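Local coordinates for structural protein ORF131 (Acidianus two-tailed virus, PDB 3FAJ) that is a structural protein of the virion of a two-tailed archaeal virus and probably binds DNA, at residues A[35-43]-A[109-119]; A[49-60]-A[75-86]. All coordinates share one frame; numbering follows the deposited sequence. Where two conformers were deposited one is given.

Contact 1 of 2, residues A[35-43]-A[109-119]; sequences AVKILDMFE and VTSNPEYQQAK
Tyr-115 and Lys-119, one turn apart on helix 113-119, reach across 11.8 Å between helix axes to the acidic flank of helix 35-43. With CG anti to the backbone N (chi1 171°), the tyrosine ring is sent across to Glu-43, which comes from the opposite direction, and Tyr-115 OH donates to Glu-43 OE2 at 2.7 Å, using the anti lone pair of a carboxylate turned 55° from the ring plane. Tyr-115 OH also lies at the edge of the Phe-42 ring and 3.7 Å from Leu-39 CB; the buried ring thus packs among apolar side chains while Glu-43 OE2 satisfies its one polar atom. Lys-119 runs extended past Leu-39 in the opposite direction, CG against CD1 and CE against CB, then bends at the last torsion (chi4 -80°) to bring NZ to Asp-40 OD1 in a 3.0 Å salt bridge. Its side chain fills a hole formed by Val-36, Leu-39, Asp-40 and Glu-43. A water accepts from Lys-119 NZ and donates to Glu-43 OE2, tying both carboxylates to one ammonium group. Toward the C-terminal end of helix 35-43, Val-109 CG1 serves two aromatics: it packs on one face of Tyr-115 and meets Phe-42 CE2 at 3.9 Å. Thr-110 offers CG2 to Glu-43 CG (3.6 Å), while OG1 bonds back to Ile-106 O. A knob-into-hole lysine with a salt-bridged ammonium thus joins helices 31-43 and 113-123 in the compact, mainly helical RIP/P131 fold.

Contact 2 of 2, residues A[49-60]-A[75-86]; sequences YPEVTLKLAGEE and IHAIVKMISDAM
Helices 51-60 and 75-86 run nearly antiparallel, 166° between their directions and 9.5 Å apart at the axes, with Thr-53 facing Val-79. This is an antiparallel pair within a mainly helical domain, meshed by knobs into holes. Leu-56 enters the hole formed by Ile-75, Ile-78, Val-79 and Ile-82; in return Val-79 sits among Thr-53, Leu-56, Ala-57 and Glu-60. The two knobs slide past each other, and Val-79 CG2 presses on Leu-56 CB at 3.5 Å, tighter than usual van der Waals contact, while Leu-56 CD1 continues to Ile-82 CD1. Branched residues suit such a seam because each sends methyls to several neighbours: Ile-82 places CG2 against both Thr-53 CG2 and Val-52 CG1. Thr-53 divides its roles, Thr-53 OG1 turning back to Pro-50 O (3.1 Å) in the first turn and the methyl facing the partner helix. Where Ile-75 faces Glu-60, Ile-75 CG2 nestles against Glu-60 CB at 3.8 Å, and Ile-75 CD1 reaches Glu-59 CB. Behind the seam, Val-52 rests on Phe-42 of helix 31-43. At the N-terminal end of helix 51-60, Tyr-49 is clasped between Pro-50 CB on one ring face and Met-86 on the opposite one. Bent at chi2 and chi3, the methionine curls over the ring: Met-86 CG makes a CH-pi contact 3.9 Å from the Tyr-49 centroid, and SD adds an oblique Met-aromatic contact. The tyrosine OH bonds to a water, and that water's oxygen donates to Ser-83 O at 2.7 Å.

Overall arrangement
From the N terminus, helix 31-43 comes first and waits for its partner in contact 1 until segment 109-119, so that contact closes a long loop of 65 residues. Nested within it, contact 2 closes a shorter, mostly helical one between helices 51-66 and 69-86. The contacts touch, their centres about 10 Å apart: Leu-39 CD2 meets Ile-78 CG2 at 3.7 Å, Ile-38 CG2 meets Leu-56 CD2, and Ala-118 CB packs on Ile-78 CD1. Helix 31-43 therefore lies against both members of the nested pair, and helix 113-123 joins through Ile-78. Together the two contacts knit helices 31-43, 51-66, 69-86, 103-111 and 113-123 into the fold of the RIP/P131 family.

Contact 1 of 2, residues A[35-43]-A[109-119]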
loop_
_atom_site.group_PDB
_atom_site.type_symbol
_atom_site.label_atom_id
_atom_site.label_comp_id
_atom_site.label_asym_id
_atom_site.label_seq_id
_atom_site.Cartn_x
_atom_site.Cartn_y
_atom_site.Cartn_z
ATOM N N ALA A 35 -4.852 -0.031 4.106
ATOM C CA ALA A 35 -3.849 -0.022 3.045
ATOM C C ALA A 35 -4.359 -0.825 1.837
ATOM O O ALA A 35 -4.253 -0.356 0.708
ATOM C CB ALA A 35 -2.504 -0.559 3.563
ATOM N N VAL A 36 -4.923 -2.011 2.068
ATOM C CA VAL A 36 -5.422 -2.852 0.949
ATOM C C VAL A 36 -6.528 -2.106 0.168
ATOM O O VAL A 36 -6.582 -2.160 -1.074
ATOM C CB VAL A 36 -5.916 -4.209 1.454
ATOM C CG1 VAL A 36 -6.681 -4.963 0.365
ATOM C CG2 VAL A 36 -4.739 -5.043 1.954
ATOM N N LYS A 37 -7.373 -1.365 0.880
ATOM C CA LYS A 37 -8.409 -0.579 0.200
ATOM C C LYS A 37 -7.771 0.460 -0.723
ATOM O O LYS A 37 -8.211 0.624 -1.869
ATOM C CB LYS A 37 -9.354 0.073 1.205
ATOM C CG LYS A 37 -10.319 -0.922 1.806
ATOM C CD LYS A 37 -11.096 -0.299 2.921
ATOM C CE LYS A 37 -11.912 -1.364 3.607
ATOM N NZ LYS A 37 -12.350 -0.874 4.922
ATOM N N ILE A 38 -6.740 1.146 -0.237
ATOM C CA ILE A 38 -5.995 2.137 -1.031
ATOM C C ILE A 38 -5.362 1.434 -2.240
ATOM O O ILE A 38 -5.451 1.921 -3.379
ATOM C CB ILE A 38 -4.921 2.883 -0.191
ATOM C CG1 ILE A 38 -5.578 3.799 0.851
ATOM C CG2 ILE A 38 -3.942 3.691 -1.105
ATOM C CD1 ILE A 38 -4.655 4.157 2.050
ATOM N N LEU A 39 -4.757 0.279 -1.989
ATOM C CA LEU A 39 -4.115 -0.488 -3.086
ATOM C C LEU A 39 -5.130 -0.907 -4.170
ATOM O O LEU A 39 -4.829 -0.839 -5.376
ATOM C CB LEU A 39 -3.349 -1.693 -2.551
ATOM C CG LEU A 39 -2.137 -1.294 -1.693
ATOM C CD1 LEU A 39 -1.551 -2.565 -1.081
ATOM C CD2 LEU A 39 -1.085 -0.515 -2.519
ATOM N N ASP A 40 -6.316 -1.331 -3.757
ATOM C CA ASP A 40 -7.371 -1.668 -4.725
ATOM C C ASP A 40 -7.766 -0.457 -5.584
ATOM O O ASP A 40 -8.010 -0.581 -6.793
ATOM C CB ASP A 40 -8.594 -2.249 -4.002
ATOM C CG ASP A 40 -8.364 -3.665 -3.487
ATOM O OD1 ASP A 40 -7.391 -4.336 -3.909
ATOM O OD2 ASP A 40 -9.187 -4.107 -2.655
ATOM N N MET A 41 -7.860 0.717 -4.958
ATOM C CA MET A 41 -8.180 1.969 -5.691
ATOM C C MET A 41 -7.042 2.343 -6.650
ATOM O O MET A 41 -7.287 2.806 -7.779
ATOM C CB MET A 41 -8.424 3.095 -4.697
ATOM C CG MET A 41 -9.662 2.877 -3.853
ATOM S SD MET A 41 -9.924 4.305 -2.786
ATOM C CE MET A 41 -8.514 4.391 -1.776
ATOM N N PHE A 42 -5.807 2.147 -6.200
ATOM C CA PHE A 42 -4.620 2.364 -7.033
ATOM C C PHE A 42 -4.713 1.502 -8.298
ATOM O O PHE A 42 -4.536 1.998 -9.424
ATOM C CB PHE A 42 -3.357 2.024 -6.216
ATOM C CG PHE A 42 -2.138 1.760 -7.051
ATOM C CD1 PHE A 42 -1.493 2.804 -7.726
ATOM C CD2 PHE A 42 -1.629 0.459 -7.153
ATOM C CE1 PHE A 42 -0.340 2.553 -8.510
ATOM C CE2 PHE A 42 -0.473 0.208 -7.911
ATOM C CZ PHE A 42 0.166 1.255 -8.589
ATOM N N GLU A 43 -5.026 0.223 -8.114
ATOM C CA GLU A 43 -5.051 -0.717 -9.252
ATOM C C GLU A 43 -6.197 -0.435 -10.200
ATOM O O GLU A 43 -6.113 -0.754 -11.400
ATOM C CB GLU A 43 -5.168 -2.142 -8.756
ATOM C CG GLU A 43 -3.936 -2.576 -7.962
ATOM C CD GLU A 43 -4.049 -3.996 -7.469
ATOM O OE1 GLU A 43 -4.881 -4.759 -8.016
ATOM O OE2 GLU A 43 -3.309 -4.369 -6.557
ATOM N N VAL A 109 3.736 -2.656 -11.575
ATOM C CA VAL A 109 3.634 -2.860 -10.110
ATOM C C VAL A 109 2.839 -4.120 -9.755
ATOM O O VAL A 109 3.306 -4.963 -8.972
ATOM C CB VAL A 109 3.078 -1.589 -9.403
ATOM C CG1 VAL A 109 2.855 -1.848 -7.913
ATOM C CG2 VAL A 109 4.064 -0.418 -9.585
ATOM N N THR A 110 1.656 -4.270 -10.345
ATOM C CA THR A 110 0.784 -5.405 -10.013
ATOM C C THR A 110 1.375 -6.749 -10.447
ATOM O O THR A 110 1.055 -7.793 -9.858
ATOM C CB THR A 110 -0.644 -5.234 -10.570
ATOM O OG1 THR A 110 -0.606 -5.093 -11.981
ATOM C CG2 THR A 110 -1.309 -3.996 -9.967
ATOM N N SER A 111 2.264 -6.710 -11.441
ATOM C CA SER A 111 2.955 -7.909 -11.940
ATOM C C SER A 111 4.189 -8.274 -11.121
ATOM O O SER A 111 4.767 -9.350 -11.297
ATOM C CB SER A 111 3.370 -7.709 -13.395
ATOM O OG SER A 111 2.258 -7.764 -14.256
ATOM N N ASN A 112 4.607 -7.367 -10.243
ATOM C CA ASN A 112 5.802 -7.576 -9.417
ATOM C C ASN A 112 5.499 -8.579 -8.290
ATOM O O ASN A 112 4.645 -8.327 -7.449
ATOM C CB ASN A 112 6.270 -6.225 -8.856
ATOM C CG ASN A 112 7.571 -6.309 -8.060
ATOM O OD1 ASN A 112 7.872 -7.321 -7.436
ATOM N ND2 ASN A 112 8.335 -5.201 -8.053
ATOM N N PRO A 113 6.196 -9.731 -8.265
ATOM C CA PRO A 113 5.857 -10.699 -7.214
ATOM C C PRO A 113 6.003 -10.160 -5.785
ATOM O O PRO A 113 5.240 -10.553 -4.909
ATOM C CB PRO A 113 6.831 -11.872 -7.483
ATOM C CG PRO A 113 7.205 -11.720 -8.927
ATOM C CD PRO A 113 7.284 -10.229 -9.130
ATOM N N GLU A 114 6.944 -9.245 -5.550
ATOM C CA GLU A 114 7.105 -8.668 -4.221
ATOM C C GLU A 114 5.885 -7.828 -3.849
ATOM O O GLU A 114 5.432 -7.843 -2.712
ATOM C CB GLU A 114 8.403 -7.844 -4.092
ATOM C CG GLU A 114 8.651 -7.431 -2.634
ATOM C CD GLU A 114 9.841 -6.528 -2.427
ATOM O OE1 GLU A 114 10.728 -6.496 -3.293
ATOM O OE2 GLU A 114 9.870 -5.849 -1.372
ATOM N N TYR A 115 5.317 -7.131 -4.832
ATOM C CA TYR A 115 4.105 -6.357 -4.572
ATOM C C TYR A 115 2.952 -7.304 -4.241
ATOM O O TYR A 115 2.194 -7.088 -3.291
ATOM C CB TYR A 115 3.743 -5.505 -5.793
ATOM C CG TYR A 115 2.370 -4.842 -5.675
ATOM C CD1 TYR A 115 2.230 -3.597 -5.068
ATOM C CD2 TYR A 115 1.228 -5.472 -6.168
ATOM C CE1 TYR A 115 0.983 -2.989 -4.988
ATOM C CE2 TYR A 115 -0.046 -4.873 -6.078
ATOM C CZ TYR A 115 -0.145 -3.627 -5.472
ATOM O OH TYR A 115 -1.366 -2.984 -5.381
ATOM N N GLN A 116 2.801 -8.337 -5.056
ATOM C CA GLN A 116 1.717 -9.305 -4.823
ATOM C C GLN A 116 1.831 -9.897 -3.413
ATOM O O GLN A 116 0.819 -10.034 -2.714
ATOM C CB GLN A 116 1.747 -10.426 -5.848
ATOM C CG GLN A 116 1.508 -9.949 -7.282
ATOM C CD GLN A 116 1.877 -11.003 -8.346
ATOM O OE1 GLN A 116 2.471 -12.069 -8.048
ATOM N NE2 GLN A 116 1.564 -10.695 -9.604
ATOM N N GLN A 117 3.049 -10.258 -3.012
ATOM C CA GLN A 117 3.270 -10.856 -1.686
ATOM C C GLN A 117 2.902 -9.868 -0.583
ATOM O O GLN A 117 2.251 -10.243 0.405
ATOM C CB GLN A 117 4.724 -11.251 -1.503
ATOM C CG GLN A 117 5.193 -12.450 -2.235
ATOM C CD GLN A 117 6.656 -12.687 -1.932
ATOM O OE1 GLN A 117 7.329 -11.801 -1.389
ATOM N NE2 GLN A 117 7.147 -13.877 -2.229
ATOM N N ALA A 118 3.337 -8.610 -0.744
ATOM C CA ALA A 118 3.115 -7.601 0.285
ATOM C C ALA A 118 1.619 -7.314 0.431
ATOM O O ALA A 118 1.086 -7.253 1.541
ATOM C CB ALA A 118 3.904 -6.305 -0.033
ATOM N N LYS A 119 0.919 -7.204 -0.703
ATOM C CA LYS A 119 -0.517 -6.940 -0.675
ATOM C C LYS A 119 -1.270 -8.109 -0.026
ATOM O O LYS A 119 -2.144 -7.900 0.813
ATOM C CB LYS A 119 -1.036 -6.628 -2.092
ATOM C CG LYS A 119 -2.530 -6.291 -2.112
ATOM C CD LYS A 119 -2.944 -5.871 -3.513
ATOM C CE LYS A 119 -4.392 -5.397 -3.505
ATOM N NZ LYS A 119 -5.378 -6.498 -3.522
HETATM O O HOH W 1 -4.328 -7.372 -6.097
#

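Contact 2 of 2, residues A[49-60]-A[75-86]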
loop_
_atom_site.group_PDB
_atom_site.type_symbol
_atom_site.label_atom_id
_atom_site.label_comp_id
_atom_site.label_asym_id
_atom_site.label_seq_id
_atom_site.Cartn_x
_atom_site.Cartn_y
_atom_site.Cartn_z
ATOM N N TYR A 49 -1.068 10.051 -8.558
ATOM C CA TYR A 49 0.222 10.162 -7.906
ATOM C C TYR A 49 0.469 11.643 -7.727
ATOM O O TYR A 49 0.251 12.416 -8.663
ATOM C CB TYR A 49 1.333 9.530 -8.749
ATOM C CG TYR A 49 2.689 9.543 -8.078
ATOM C CD1 TYR A 49 3.034 8.560 -7.141
ATOM C CD2 TYR A 49 3.627 10.539 -8.373
ATOM C CE1 TYR A 49 4.290 8.574 -6.516
ATOM C CE2 TYR A 49 4.888 10.551 -7.747
ATOM C CZ TYR A 49 5.201 9.551 -6.823
ATOM O OH TYR A 49 6.431 9.557 -6.186
ATOM N N PRO A 50 0.948 12.049 -6.541
ATOM C CA PRO A 50 1.372 11.264 -5.374
ATOM C C PRO A 50 0.292 10.858 -4.365
ATOM O O PRO A 50 0.643 10.328 -3.316
ATOM C CB PRO A 50 2.365 12.210 -4.689
ATOM C CG PRO A 50 1.770 13.546 -4.930
ATOM C CD PRO A 50 1.191 13.490 -6.339
ATOM N N GLU A 51 -0.988 11.090 -4.664
ATOM C CA GLU A 51 -2.078 10.706 -3.738
ATOM C C GLU A 51 -1.905 9.299 -3.168
ATOM O O GLU A 51 -2.029 9.089 -1.957
ATOM C CB GLU A 51 -3.454 10.814 -4.422
ATOM C CG GLU A 51 -4.623 10.197 -3.629
ATOM C CD GLU A 51 -5.955 10.215 -4.387
ATOM O OE1 GLU A 51 -5.956 10.218 -5.639
ATOM O OE2 GLU A 51 -7.018 10.223 -3.723
ATOM N N VAL A 52 -1.588 8.346 -4.037
ATOM C CA VAL A 52 -1.499 6.964 -3.598
ATOM C C VAL A 52 -0.416 6.787 -2.547
ATOM O O VAL A 52 -0.675 6.149 -1.516
ATOM C CB VAL A 52 -1.318 5.956 -4.775
ATOM C CG1 VAL A 52 -0.073 6.254 -5.617
ATOM C CG2 VAL A 52 -1.299 4.487 -4.238
ATOM N N THR A 53 0.777 7.354 -2.777
ATOM C CA THR A 53 1.864 7.132 -1.811
ATOM C C THR A 53 1.706 7.935 -0.525
ATOM O O THR A 53 2.095 7.458 0.545
ATOM C CB THR A 53 3.240 7.363 -2.422
ATOM O OG1 THR A 53 3.233 8.611 -3.106
ATOM C CG2 THR A 53 3.566 6.209 -3.395
ATOM N N LEU A 54 1.119 9.127 -0.624
ATOM C CA LEU A 54 0.863 9.945 0.570
ATOM C C LEU A 54 -0.147 9.221 1.471
ATOM O O LEU A 54 0.028 9.172 2.697
ATOM C CB LEU A 54 0.328 11.318 0.170
ATOM C CG LEU A 54 1.331 12.229 -0.561
ATOM C CD1 LEU A 54 0.603 13.405 -1.203
ATOM C CD2 LEU A 54 2.426 12.710 0.402
ATOM N N LYS A 55 -1.188 8.660 0.859
ATOM C CA LYS A 55 -2.205 7.915 1.600
ATOM C C LYS A 55 -1.633 6.629 2.214
ATOM O O LYS A 55 -1.940 6.328 3.384
ATOM C CB LYS A 55 -3.412 7.580 0.716
ATOM C CG LYS A 55 -4.265 8.784 0.367
ATOM C CD LYS A 55 -5.498 8.358 -0.399
ATOM C CE LYS A 55 -6.533 9.478 -0.384
ATOM N NZ LYS A 55 -7.781 9.096 -1.123
ATOM N N LEU A 56 -0.836 5.873 1.446
ATOM C CA LEU A 56 -0.171 4.671 1.997
ATOM C C LEU A 56 0.752 5.061 3.138
ATOM O O LEU A 56 0.801 4.374 4.150
ATOM C CB LEU A 56 0.629 3.933 0.926
ATOM C CG LEU A 56 -0.231 3.200 -0.111
ATOM C CD1 LEU A 56 0.662 2.699 -1.265
ATOM C CD2 LEU A 56 -1.057 2.022 0.543
ATOM N N ALA A 57 1.484 6.168 2.978
ATOM C CA ALA A 57 2.395 6.634 4.017
ATOM C C ALA A 57 1.636 6.921 5.328
ATOM O O ALA A 57 2.152 6.657 6.427
ATOM C CB ALA A 57 3.153 7.880 3.542
ATOM N N GLY A 58 0.420 7.450 5.197
ATOM C CA GLY A 58 -0.454 7.724 6.352
ATOM C C GLY A 58 -0.776 6.438 7.107
ATOM O O GLY A 58 -0.742 6.410 8.344
ATOM N N GLU A 59 -1.104 5.355 6.294
ATOM C CA GLU A 59 -1.349 4.076 6.989
ATOM C C GLU A 59 -0.057 3.571 7.615
ATOM O O GLU A 59 -0.053 3.007 8.723
ATOM C CB GLU A 59 -1.922 3.024 6.034
ATOM C CG GLU A 59 -3.323 3.342 5.467
ATOM C CD GLU A 59 -4.393 3.541 6.527
ATOM O OE1 GLU A 59 -4.417 2.805 7.538
ATOM O OE2 GLU A 59 -5.208 4.479 6.353
ATOM N N GLU A 60 0.964 3.633 6.913
ATOM C CA GLU A 60 2.264 3.235 7.446
ATOM C C GLU A 60 2.574 3.981 8.752
ATOM O O GLU A 60 3.036 3.379 9.731
ATOM C CB GLU A 60 3.344 3.529 6.392
ATOM C CG GLU A 60 4.729 3.108 6.768
ATOM C CD GLU A 60 5.709 3.394 5.653
ATOM O OE1 GLU A 60 5.287 3.959 4.610
ATOM O OE2 GLU A 60 6.902 3.085 5.863
ATOM N N ILE A 75 3.890 -1.962 3.953
ATOM C CA ILE A 75 3.429 -0.725 3.282
ATOM C C ILE A 75 4.650 0.043 2.762
ATOM O O ILE A 75 4.649 0.509 1.626
ATOM C CB ILE A 75 2.540 0.143 4.189
ATOM C CG1 ILE A 75 1.276 -0.633 4.620
ATOM C CG2 ILE A 75 2.203 1.463 3.451
ATOM C CD1 ILE A 75 0.559 0.018 5.822
ATOM N N HIS A 76 5.711 0.124 3.573
ATOM C CA HIS A 76 6.919 0.824 3.157
ATOM C C HIS A 76 7.470 0.225 1.852
ATOM O O HIS A 76 7.868 0.968 0.939
ATOM C CB HIS A 76 7.962 0.779 4.278
ATOM C CG HIS A 76 9.131 1.676 4.048
ATOM N ND1 HIS A 76 10.286 1.256 3.419
ATOM C CD2 HIS A 76 9.332 2.974 4.381
ATOM C CE1 HIS A 76 11.148 2.257 3.370
ATOM N NE2 HIS A 76 10.597 3.311 3.952
ATOM N N ALA A 77 7.488 -1.106 1.762
ATOM C CA ALA A 77 8.018 -1.789 0.562
ATOM C C ALA A 77 7.191 -1.421 -0.665
ATOM O O ALA A 77 7.758 -1.147 -1.735
ATOM C CB ALA A 77 8.068 -3.331 0.764
ATOM N N ILE A 78 5.871 -1.392 -0.511
ATOM C CA ILE A 78 4.971 -1.051 -1.618
ATOM C C ILE A 78 5.153 0.413 -2.052
ATOM O O ILE A 78 5.220 0.704 -3.248
ATOM C CB ILE A 78 3.506 -1.367 -1.276
ATOM C CG1 ILE A 78 3.338 -2.901 -1.167
ATOM C CG2 ILE A 78 2.560 -0.794 -2.355
ATOM C CD1 ILE A 78 1.993 -3.323 -0.497
ATOM N N VAL A 79 5.250 1.308 -1.070
ATOM C CA VAL A 79 5.464 2.731 -1.368
ATOM C C VAL A 79 6.728 2.903 -2.208
ATOM O O VAL A 79 6.722 3.633 -3.211
ATOM C CB VAL A 79 5.492 3.607 -0.085
ATOM C CG1 VAL A 79 5.998 5.037 -0.393
ATOM C CG2 VAL A 79 4.093 3.632 0.561
ATOM N N LYS A 80 7.808 2.228 -1.824
ATOM C CA LYS A 80 9.064 2.276 -2.581
ATOM C C LYS A 80 8.871 1.808 -4.028
ATOM O O LYS A 80 9.379 2.420 -4.985
ATOM C CB LYS A 80 10.112 1.422 -1.880
ATOM C CG LYS A 80 11.506 1.484 -2.525
ATOM C CD LYS A 80 12.614 1.192 -1.524
ATOM C CE LYS A 80 12.417 -0.115 -0.765
ATOM N NZ LYS A 80 13.738 -0.608 -0.225
ATOM N N MET A 81 8.130 0.706 -4.189
ATOM C CA MET A 81 7.919 0.136 -5.523
ATOM C C MET A 81 7.150 1.108 -6.401
ATOM O O MET A 81 7.509 1.325 -7.556
ATOM C CB MET A 81 7.172 -1.211 -5.443
ATOM C CG MET A 81 8.091 -2.340 -4.983
ATOM S SD MET A 81 7.159 -3.879 -4.881
ATOM C CE MET A 81 6.632 -3.939 -3.179
ATOM N N ILE A 82 6.095 1.705 -5.849
ATOM C CA ILE A 82 5.284 2.647 -6.632
ATOM C C ILE A 82 6.075 3.911 -6.971
ATOM O O ILE A 82 6.079 4.365 -8.116
ATOM C CB ILE A 82 3.963 2.997 -5.907
ATOM C CG1 ILE A 82 3.092 1.740 -5.755
ATOM C CG2 ILE A 82 3.208 4.102 -6.691
ATOM C CD1 ILE A 82 1.803 1.961 -5.021
ATOM N N SER A 83 6.779 4.466 -5.972
ATOM C CA SER A 83 7.626 5.650 -6.171
ATOM C C SER A 83 8.658 5.428 -7.269
ATOM O O SER A 83 8.857 6.288 -8.128
ATOM C CB SER A 83 8.345 6.015 -4.867
ATOM O OG SER A 83 7.407 6.251 -3.833
ATOM N N ASP A 84 9.314 4.269 -7.223
ATOM C CA ASP A 84 10.352 3.926 -8.181
ATOM C C ASP A 84 9.788 3.798 -9.592
ATOM O O ASP A 84 10.427 4.259 -10.547
ATOM C CB ASP A 84 11.055 2.628 -7.780
ATOM C CG ASP A 84 11.963 2.787 -6.559
ATOM O OD1 ASP A 84 12.238 3.933 -6.111
ATOM O OD2 ASP A 84 12.409 1.731 -6.043
ATOM N N ALA A 85 8.610 3.182 -9.710
ATOM C CA ALA A 85 7.973 2.963 -11.003
ATOM C C ALA A 85 7.504 4.295 -11.595
ATOM O O ALA A 85 7.418 4.431 -12.808
ATOM C CB ALA A 85 6.806 1.968 -10.885
ATOM N N MET A 86 7.232 5.279 -10.731
ATOM C CA MET A 86 6.774 6.593 -11.189
ATOM C C MET A 86 7.895 7.531 -11.624
ATOM O O MET A 86 7.622 8.575 -12.234
ATOM C CB MET A 86 5.902 7.284 -10.135
ATOM C CG MET A 86 4.489 6.725 -10.041
ATOM S SD MET A 86 3.522 6.848 -11.576
ATOM C CE MET A 86 3.403 8.614 -11.818
HETATM O O HOH W 2 8.616 8.979 -7.899
#